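Local atomic coordinates of monovalent Na+/H+ antiporter subunit A (Dietzia sp. DQ12-45-1b, PDB entry 7D3U), a protein that probably exchanges sodium ions for protons across the cell membrane as a large subunit of the bacterial Mrp antiporter complex. Residues 204-209 with 261-266. Sequence-based numbering, arbitrary orientation.
Sequences VLIAMA and PVWNLL
Helices 196-213 and 261-284, both predicted to span the membrane, pack here as a near-parallel pair within the antiporter-like domain that relates this subunit to antiporter-like subunits in the membrane arm of complex I. The segment axes run in the same N-to-C sense, 23° apart, and come within 9.9 Å. The interface is wholly apolar and modest, burying 295 Å² summed over both sides, and its CA register pairs Val204 with Trp263 and Ala207 with Leu266. Val262, in the first turn of helix 261-284, has its CB directed toward the partner helix. Its CG2, anti to the backbone N, meets Val204 CG2 tip to tip at 3.7 Å, the side chains crossing at about a right angle; Ala200, one turn before Val204 on helix 196-213, also touches Val262. Trp263 leaves its helix with CG likewise anti to the backbone N (chi1 163°), which carries the six-membered ring across to Ile206. There CZ3 lies 3.9 Å from Ile206 CG2, which sits near the indole plane, at the ring edge. Leu250 of helix 243-252 packs against both Trp263 and Ile206, making this side a three-helix junction. One turn after Val262, tied to it by the helical hydrogen bond from Leu266 N to Val262 O, Leu266 contributes the largest buried area. With CG anti to the backbone N (chi1 -172°), its CD2 branch touches both Val204 CG2 (4.0 Å) and the CE of Met208 (4.1 Å), whose chain bends at chi2 and then runs extended. The same CD2 makes its closest approach, 3.7 Å, to Ala207 CB.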
loop_
_atom_site.group_PDB
_atom_site.type_symbol
_atom_site.label_atom_id
_atom_site.label_comp_id
_atom_site.label_asym_id
_atom_site.label_seq_id
_atom_site.Cartn_x
_atom_site.Cartn_y
_atom_site.Cartn_z
ATOM N N VAL B 204 -28.489 -22.779 17.391
ATOM C CA VAL B 204 -28.654 -22.430 15.985
ATOM C C VAL B 204 -27.320 -22.515 15.252
ATOM O O VAL B 204 -27.234 -23.071 14.150
ATOM C CB VAL B 204 -29.288 -21.034 15.850
ATOM C CG1 VAL B 204 -29.049 -20.476 14.463
ATOM C CG2 VAL B 204 -30.772 -21.106 16.141
ATOM N N LEU B 205 -26.255 -21.990 15.863
ATOM C CA LEU B 205 -24.946 -22.018 15.218
ATOM C C LEU B 205 -24.464 -23.445 15.003
ATOM O O LEU B 205 -23.939 -23.775 13.935
ATOM C CB LEU B 205 -23.932 -21.236 16.051
ATOM C CG LEU B 205 -24.073 -19.717 16.028
ATOM C CD1 LEU B 205 -22.950 -19.084 16.818
ATOM C CD2 LEU B 205 -24.082 -19.203 14.604
ATOM N N ILE B 206 -24.656 -24.318 15.989
ATOM C CA ILE B 206 -24.160 -25.681 15.854
ATOM C C ILE B 206 -25.034 -26.496 14.908
ATOM O O ILE B 206 -24.523 -27.337 14.158
ATOM C CB ILE B 206 -24.043 -26.331 17.240
ATOM C CG1 ILE B 206 -22.722 -25.920 17.881
ATOM C CG2 ILE B 206 -24.134 -27.840 17.150
ATOM C CD1 ILE B 206 -22.676 -26.154 19.351
ATOM N N ALA B 207 -26.347 -26.258 14.900
ATOM C CA ALA B 207 -27.200 -26.911 13.917
ATOM C C ALA B 207 -26.801 -26.512 12.504
ATOM O O ALA B 207 -26.760 -27.355 11.603
ATOM C CB ALA B 207 -28.665 -26.570 14.181
ATOM N N MET B 208 -26.481 -25.233 12.294
ATOM C CA MET B 208 -25.996 -24.819 10.982
ATOM C C MET B 208 -24.619 -25.399 10.685
ATOM O O MET B 208 -24.298 -25.663 9.522
ATOM C CB MET B 208 -25.965 -23.296 10.886
ATOM C CG MET B 208 -27.337 -22.651 10.918
ATOM S SD MET B 208 -28.527 -23.516 9.879
ATOM C CE MET B 208 -29.990 -22.519 10.145
ATOM N N ALA B 209 -23.798 -25.606 11.715
ATOM C CA ALA B 209 -22.474 -26.177 11.500
ATOM C C ALA B 209 -22.543 -27.662 11.175
ATOM O O ALA B 209 -21.623 -28.200 10.552
ATOM C CB ALA B 209 -21.598 -25.951 12.731
ATOM N N PRO B 261 -35.902 -25.081 23.137
ATOM C CA PRO B 261 -36.901 -25.336 22.086
ATOM C C PRO B 261 -36.397 -25.076 20.678
ATOM O O PRO B 261 -36.788 -25.797 19.747
ATOM C CB PRO B 261 -38.044 -24.383 22.461
ATOM C CG PRO B 261 -37.857 -24.118 23.918
ATOM C CD PRO B 261 -36.378 -24.102 24.124
ATOM N N VAL B 262 -35.544 -24.068 20.485
ATOM C CA VAL B 262 -35.092 -23.760 19.134
ATOM C C VAL B 262 -34.235 -24.890 18.584
ATOM O O VAL B 262 -34.301 -25.196 17.391
ATOM C CB VAL B 262 -34.347 -22.415 19.097
ATOM C CG1 VAL B 262 -33.075 -22.486 19.905
ATOM C CG2 VAL B 262 -34.039 -22.022 17.664
ATOM N N TRP B 263 -33.446 -25.547 19.434
ATOM C CA TRP B 263 -32.660 -26.686 18.980
ATOM C C TRP B 263 -33.564 -27.826 18.547
ATOM O O TRP B 263 -33.398 -28.386 17.458
ATOM C CB TRP B 263 -31.717 -27.142 20.091
ATOM C CG TRP B 263 -31.144 -28.515 19.921
ATOM C CD1 TRP B 263 -31.753 -29.700 20.211
ATOM C CD2 TRP B 263 -29.828 -28.843 19.467
ATOM N NE1 TRP B 263 -30.905 -30.744 19.948
ATOM C CE2 TRP B 263 -29.715 -30.244 19.490
ATOM C CE3 TRP B 263 -28.735 -28.087 19.035
ATOM C CZ2 TRP B 263 -28.558 -30.903 19.096
ATOM C CZ3 TRP B 263 -27.590 -28.744 18.645
ATOM C CH2 TRP B 263 -27.508 -30.136 18.679
ATOM N N ASN B 264 -34.518 -28.197 19.403
ATOM C CA ASN B 264 -35.453 -29.266 19.070
ATOM C C ASN B 264 -36.156 -28.986 17.751
ATOM O O ASN B 264 -36.239 -29.859 16.882
ATOM C CB ASN B 264 -36.471 -29.436 20.196
ATOM C CG ASN B 264 -35.906 -30.185 21.378
ATOM O OD1 ASN B 264 -34.854 -30.811 21.281
ATOM N ND2 ASN B 264 -36.605 -30.128 22.503
ATOM N N LEU B 265 -36.651 -27.760 17.574
ATOM C CA LEU B 265 -37.383 -27.436 16.355
ATOM C C LEU B 265 -36.467 -27.457 15.136
ATOM O O LEU B 265 -36.758 -28.130 14.140
ATOM C CB LEU B 265 -38.059 -26.075 16.496
ATOM C CG LEU B 265 -38.797 -25.571 15.260
ATOM C CD1 LEU B 265 -40.218 -25.187 15.622
ATOM C CD2 LEU B 265 -38.065 -24.393 14.643
ATOM N N LEU B 266 -35.352 -26.724 15.196
ATOM C CA LEU B 266 -34.456 -26.626 14.051
ATOM C C LEU B 266 -33.878 -27.978 13.669
ATOM O O LEU B 266 -33.544 -28.201 12.502
ATOM C CB LEU B 266 -33.332 -25.637 14.357
ATOM C CG LEU B 266 -32.409 -25.266 13.202
ATOM C CD1 LEU B 266 -33.223 -24.827 12.002
ATOM C CD2 LEU B 266 -31.453 -24.173 13.630
#